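Local coordinates for uncharacterized protein (Bacteroides ovatus, PDB 4FS7) that is of unknown function but, as an extracellular leucine-rich repeat protein of the BspA type, probably binds other proteins, at residues Y2-T14 / L42-D54. Sequence-based numbering, arbitrary orientation.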
loop_
_atom_site.group_PDB
_atom_site.type_symbol
_atom_site.label_atom_id
_atom_site.label_comp_id
_atom_site.label_asym_id
_atom_site.label_seq_id
_atom_site.Cartn_x
_atom_site.Cartn_y
_atom_site.Cartn_z
ATOM N N TYR A 2 -35.349 -15.526 12.243
ATOM C CA TYR A 2 -35.577 -16.458 11.066
ATOM C C TYR A 2 -37.042 -16.870 10.899
ATOM O O TYR A 2 -37.851 -16.692 11.809
ATOM C CB TYR A 2 -34.732 -17.722 11.188
ATOM C CG TYR A 2 -34.939 -18.499 12.465
ATOM C CD1 TYR A 2 -35.957 -19.435 12.572
ATOM C CD2 TYR A 2 -34.124 -18.298 13.575
ATOM C CE1 TYR A 2 -36.157 -20.150 13.745
ATOM C CE2 TYR A 2 -34.322 -19.023 14.763
ATOM C CZ TYR A 2 -35.339 -19.951 14.827
ATOM O OH TYR A 2 -35.553 -20.666 15.995
ATOM N N ASP A 3 -37.389 -17.419 9.732
ATOM C CA ASP A 3 -38.761 -17.891 9.451
ATOM C C ASP A 3 -38.972 -19.365 9.810
ATOM O O ASP A 3 -40.028 -19.732 10.372
ATOM C CB ASP A 3 -39.209 -17.590 8.013
ATOM C CG ASP A 3 -39.291 -16.095 7.707
ATOM O OD1 ASP A 3 -39.815 -15.317 8.551
ATOM O OD2 ASP A 3 -38.909 -15.669 6.609
ATOM N N PHE A 4 -38.016 -20.227 9.492
ATOM C CA PHE A 4 -38.064 -21.630 9.924
ATOM C C PHE A 4 -36.679 -22.254 9.933
ATOM O O PHE A 4 -35.725 -21.627 9.461
ATOM C CB PHE A 4 -39.050 -22.434 9.050
ATOM C CG PHE A 4 -38.642 -22.541 7.599
ATOM C CD1 PHE A 4 -38.967 -21.575 6.702
ATOM C CD2 PHE A 4 -37.958 -23.656 7.160
ATOM C CE1 PHE A 4 -38.584 -21.693 5.367
ATOM C CE2 PHE A 4 -37.574 -23.774 5.833
ATOM C CZ PHE A 4 -37.897 -22.798 4.945
ATOM N N VAL A 5 -36.588 -23.464 10.490
ATOM C CA VAL A 5 -35.352 -24.228 10.682
ATOM C C VAL A 5 -35.526 -25.607 10.070
ATOM O O VAL A 5 -36.586 -26.226 10.234
ATOM C CB VAL A 5 -35.023 -24.415 12.184
ATOM C CG1 VAL A 5 -33.674 -25.101 12.385
ATOM C CG2 VAL A 5 -35.127 -23.074 12.944
ATOM N N ILE A 6 -34.517 -26.073 9.337
ATOM C CA ILE A 6 -34.441 -27.465 8.869
ATOM C C ILE A 6 -33.070 -28.002 9.262
ATOM O O ILE A 6 -32.062 -27.387 8.902
ATOM C CB ILE A 6 -34.639 -27.609 7.353
ATOM C CG1 ILE A 6 -35.985 -27.024 6.933
ATOM C CG2 ILE A 6 -34.461 -29.063 6.896
ATOM C CD1 ILE A 6 -37.208 -27.766 7.421
ATOM N N ASP A 7 -33.029 -29.111 10.003
ATOM C CA ASP A 7 -31.791 -29.650 10.545
ATOM C C ASP A 7 -31.041 -28.517 11.275
ATOM O O ASP A 7 -31.615 -27.877 12.187
ATOM C CB ASP A 7 -30.984 -30.366 9.450
ATOM C CG ASP A 7 -31.759 -31.537 8.829
ATOM O OD1 ASP A 7 -32.376 -32.303 9.602
ATOM O OD2 ASP A 7 -31.794 -31.695 7.586
ATOM N N GLU A 8 -29.789 -28.255 10.901
ATOM C CA GLU A 8 -28.973 -27.288 11.630
ATOM C C GLU A 8 -29.077 -25.858 11.094
ATOM O O GLU A 8 -28.424 -24.969 11.616
ATOM C CB GLU A 8 -27.500 -27.733 11.633
ATOM C CG GLU A 8 -27.243 -29.093 12.285
ATOM C CD GLU A 8 -27.576 -29.120 13.781
ATOM O OE1 GLU A 8 -27.413 -28.082 14.472
ATOM O OE2 GLU A 8 -28.001 -30.195 14.266
ATOM N N ILE A 9 -29.924 -25.608 10.103
ATOM C CA ILE A 9 -29.867 -24.357 9.325
ATOM C C ILE A 9 -31.177 -23.590 9.413
ATOM O O ILE A 9 -32.268 -24.199 9.391
ATOM C CB ILE A 9 -29.538 -24.649 7.856
ATOM C CG1 ILE A 9 -28.198 -25.409 7.795
ATOM C CG2 ILE A 9 -29.452 -23.331 7.021
ATOM C CD1 ILE A 9 -27.870 -25.975 6.446
ATOM N N THR A 10 -31.089 -22.268 9.528
ATOM C CA THR A 10 -32.257 -21.409 9.543
ATOM C C THR A 10 -32.435 -20.693 8.201
ATOM O O THR A 10 -31.451 -20.406 7.510
ATOM C CB THR A 10 -32.270 -20.389 10.717
ATOM O OG1 THR A 10 -31.312 -19.328 10.471
ATOM C CG2 THR A 10 -31.962 -21.090 12.015
ATOM N N TYR A 11 -33.691 -20.396 7.862
ATOM C CA TYR A 11 -34.101 -19.885 6.579
ATOM C C TYR A 11 -35.045 -18.728 6.744
ATOM O O TYR A 11 -35.884 -18.715 7.677
ATOM C CB TYR A 11 -34.778 -20.979 5.728
ATOM C CG TYR A 11 -33.871 -22.160 5.444
ATOM C CD1 TYR A 11 -33.037 -22.125 4.321
ATOM C CD2 TYR A 11 -33.773 -23.252 6.292
ATOM C CE1 TYR A 11 -32.180 -23.149 4.048
ATOM C CE2 TYR A 11 -32.942 -24.305 6.000
ATOM C CZ TYR A 11 -32.089 -24.225 4.890
ATOM O OH TYR A 11 -31.227 -25.287 4.652
ATOM N N ASN A 12 -34.953 -17.798 5.811
ATOM C CA ASN A 12 -35.915 -16.732 5.644
ATOM C C ASN A 12 -36.538 -16.793 4.245
ATOM O O ASN A 12 -35.840 -17.025 3.263
ATOM C CB ASN A 12 -35.297 -15.341 5.824
ATOM C CG ASN A 12 -34.794 -15.078 7.217
ATOM O OD1 ASN A 12 -34.952 -15.872 8.119
ATOM N ND2 ASN A 12 -34.062 -13.975 7.361
ATOM N N PHE A 13 -37.839 -16.569 4.154
ATOM C CA PHE A 13 -38.474 -16.421 2.848
ATOM C C PHE A 13 -37.937 -15.189 2.124
ATOM O O PHE A 13 -37.671 -14.138 2.755
ATOM C CB PHE A 13 -40.002 -16.344 2.966
ATOM C CG PHE A 13 -40.595 -17.547 3.618
ATOM C CD1 PHE A 13 -40.567 -18.769 2.975
ATOM C CD2 PHE A 13 -41.134 -17.476 4.882
ATOM C CE1 PHE A 13 -41.071 -19.907 3.566
ATOM C CE2 PHE A 13 -41.644 -18.605 5.498
ATOM C CZ PHE A 13 -41.607 -19.841 4.834
ATOM N N THR A 14 -37.741 -15.336 0.819
ATOM C CA THR A 14 -37.300 -14.253 -0.067
ATOM C C THR A 14 -38.379 -13.941 -1.104
ATOM O O THR A 14 -39.327 -14.722 -1.284
ATOM C CB THR A 14 -35.868 -14.512 -0.688
ATOM O OG1 THR A 14 -35.708 -15.867 -1.165
ATOM C CG2 THR A 14 -34.794 -14.256 0.376
ATOM N N LEU A 42 -17.014 -28.911 12.519
ATOM C CA LEU A 42 -18.406 -28.624 12.379
ATOM C C LEU A 42 -18.663 -28.266 10.940
ATOM O O LEU A 42 -18.179 -27.242 10.450
ATOM C CB LEU A 42 -18.782 -27.486 13.314
ATOM C CG LEU A 42 -20.171 -26.852 13.196
ATOM C CD1 LEU A 42 -21.309 -27.894 13.271
ATOM C CD2 LEU A 42 -20.326 -25.764 14.262
ATOM N N VAL A 43 -19.378 -29.138 10.246
ATOM C CA VAL A 43 -19.679 -28.990 8.840
ATOM C C VAL A 43 -21.127 -28.544 8.637
ATOM O O VAL A 43 -22.079 -29.168 9.148
ATOM C CB VAL A 43 -19.471 -30.326 8.099
ATOM C CG1 VAL A 43 -19.863 -30.176 6.639
ATOM C CG2 VAL A 43 -18.022 -30.804 8.252
ATOM N N VAL A 44 -21.294 -27.466 7.877
ATOM C CA VAL A 44 -22.623 -26.949 7.545
ATOM C C VAL A 44 -22.923 -27.353 6.123
ATOM O O VAL A 44 -22.267 -26.912 5.178
ATOM C CB VAL A 44 -22.695 -25.436 7.688
ATOM C CG1 VAL A 44 -24.058 -24.869 7.274
ATOM C CG2 VAL A 44 -22.401 -25.033 9.124
ATOM N N ASN A 45 -23.919 -28.219 5.960
ATOM C CA ASN A 45 -24.243 -28.776 4.683
ATOM C C ASN A 45 -25.541 -28.163 4.155
ATOM O O ASN A 45 -26.634 -28.582 4.577
ATOM C CB ASN A 45 -24.352 -30.282 4.837
ATOM C CG ASN A 45 -24.033 -30.988 3.590
ATOM O OD1 ASN A 45 -24.394 -30.522 2.492
ATOM N ND2 ASN A 45 -23.317 -32.123 3.710
ATOM N N ILE A 46 -25.466 -27.148 3.290
ATOM C CA ILE A 46 -26.650 -26.428 2.895
ATOM C C ILE A 46 -27.337 -27.183 1.739
ATOM O O ILE A 46 -26.729 -27.392 0.693
ATOM C CB ILE A 46 -26.325 -24.979 2.435
ATOM C CG1 ILE A 46 -25.660 -24.172 3.572
ATOM C CG2 ILE A 46 -27.563 -24.298 1.878
ATOM C CD1 ILE A 46 -25.059 -22.842 3.130
ATOM N N PRO A 47 -28.609 -27.561 1.910
ATOM C CA PRO A 47 -29.297 -28.281 0.828
ATOM C C PRO A 47 -29.785 -27.314 -0.257
ATOM O O PRO A 47 -29.984 -26.104 -0.007
ATOM C CB PRO A 47 -30.454 -28.937 1.569
ATOM C CG PRO A 47 -30.807 -27.930 2.646
ATOM C CD PRO A 47 -29.467 -27.411 3.095
ATOM N N PRO A 48 -30.075 -27.837 -1.461
ATOM C CA PRO A 48 -30.589 -26.998 -2.549
ATOM C C PRO A 48 -32.084 -26.721 -2.467
ATOM O O PRO A 48 -32.581 -25.769 -3.094
ATOM C CB PRO A 48 -30.285 -27.823 -3.792
ATOM C CG PRO A 48 -30.244 -29.233 -3.309
ATOM C CD PRO A 48 -29.670 -29.169 -1.949
ATOM N N VAL A 49 -32.784 -27.567 -1.708
ATOM C CA VAL A 49 -34.251 -27.534 -1.562
ATOM C C VAL A 49 -34.591 -27.917 -0.139
ATOM O O VAL A 49 -33.957 -28.817 0.431
ATOM C CB VAL A 49 -34.976 -28.505 -2.558
ATOM C CG1 VAL A 49 -36.487 -28.447 -2.348
ATOM C CG2 VAL A 49 -34.654 -28.199 -3.966
ATOM N N VAL A 50 -35.595 -27.225 0.419
ATOM C CA VAL A 50 -36.155 -27.613 1.680
ATOM C C VAL A 50 -37.696 -27.623 1.532
ATOM O O VAL A 50 -38.274 -26.909 0.694
ATOM C CB VAL A 50 -35.723 -26.685 2.849
ATOM C CG1 VAL A 50 -34.223 -26.843 3.159
ATOM C CG2 VAL A 50 -36.135 -25.210 2.577
ATOM N N THR A 51 -38.320 -28.441 2.362
ATOM C CA THR A 51 -39.785 -28.472 2.389
ATOM C C THR A 51 -40.236 -27.938 3.732
ATOM O O THR A 51 -39.671 -28.271 4.776
ATOM C CB THR A 51 -40.321 -29.887 2.132
ATOM O OG1 THR A 51 -39.959 -30.289 0.804
ATOM C CG2 THR A 51 -41.861 -29.942 2.315
ATOM N N TYR A 52 -41.246 -27.080 3.696
ATOM C CA TYR A 52 -41.808 -26.530 4.919
ATOM C C TYR A 52 -43.304 -26.436 4.703
ATOM O O TYR A 52 -43.760 -25.818 3.728
ATOM C CB TYR A 52 -41.220 -25.128 5.180
ATOM C CG TYR A 52 -41.831 -24.334 6.343
ATOM C CD1 TYR A 52 -41.624 -24.734 7.659
ATOM C CD2 TYR A 52 -42.562 -23.163 6.121
ATOM C CE1 TYR A 52 -42.152 -24.013 8.726
ATOM C CE2 TYR A 52 -43.114 -22.434 7.191
ATOM C CZ TYR A 52 -42.891 -22.859 8.486
ATOM O OH TYR A 52 -43.423 -22.135 9.538
ATOM N N LYS A 53 -44.056 -27.062 5.612
ATOM C CA LYS A 53 -45.523 -27.052 5.554
ATOM C C LYS A 53 -46.039 -27.342 4.139
ATOM O O LYS A 53 -46.812 -26.585 3.550
ATOM C CB LYS A 53 -46.077 -25.760 6.209
ATOM C CG LYS A 53 -45.776 -25.818 7.740
ATOM C CD LYS A 53 -46.118 -24.553 8.520
ATOM C CE LYS A 53 -45.797 -24.750 10.000
ATOM N NZ LYS A 53 -46.849 -24.182 10.857
ATOM N N ASP A 54 -45.592 -28.508 3.624
ATOM C CA ASP A 54 -46.033 -29.101 2.367
ATOM C C ASP A 54 -45.591 -28.414 1.078
ATOM O O ASP A 54 -46.010 -28.831 -0.004
ATOM C CB ASP A 54 -47.563 -29.318 2.368
ATOM C CG ASP A 54 -47.986 -30.503 3.210
ATOM O OD1 ASP A 54 -47.493 -31.618 2.922
ATOM O OD2 ASP A 54 -48.804 -30.322 4.158
HETATM O O HOH W 1 -41.432 -21.842 11.808
#
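The ring of Phe4 lies between Tyr52 CG, over the centre of one face, and Tyr11 CB, offset toward the rim of the other, while Ile6 CG1 and Val50 CG2 meet its edge in plane. With Tyr52 it makes an offset stack, as a centroid separation of 4.3 Å and planes 10° apart attest. Phe4 CB lies over the Tyr52 ring and Tyr52 CB over the Phe4 ring, two CH-pi contacts. Phe13 sends CZ to Tyr52 CD2 (3.7 Å), which lies at the edge of the Phe13 ring. A water bridges Asp3 O (2.9 Å) and Tyr52 OH (3.0 Å) in this conformer. Replacing Phe4 with an alanine would probably leave Tyr52 without its stacking partner and open a gap beside Val50 CG2. Farther along, Tyr11 OH packs against Pro47 CD (3.2 Å), and Ile9 CD1 reaches Asn45 O (3.4 Å), carried there with CG1 beside the backbone N (chi1 -58°). Asp3 and Phe4 both donate to Tyr11 O, a classic beta bulge in the hairpin whose II' turn spans Ile6 to Ile9. This packing sets an N-terminal beta hairpin against strands 42-45 and 49-52, at one end of the elongated leucine-rich repeat fold.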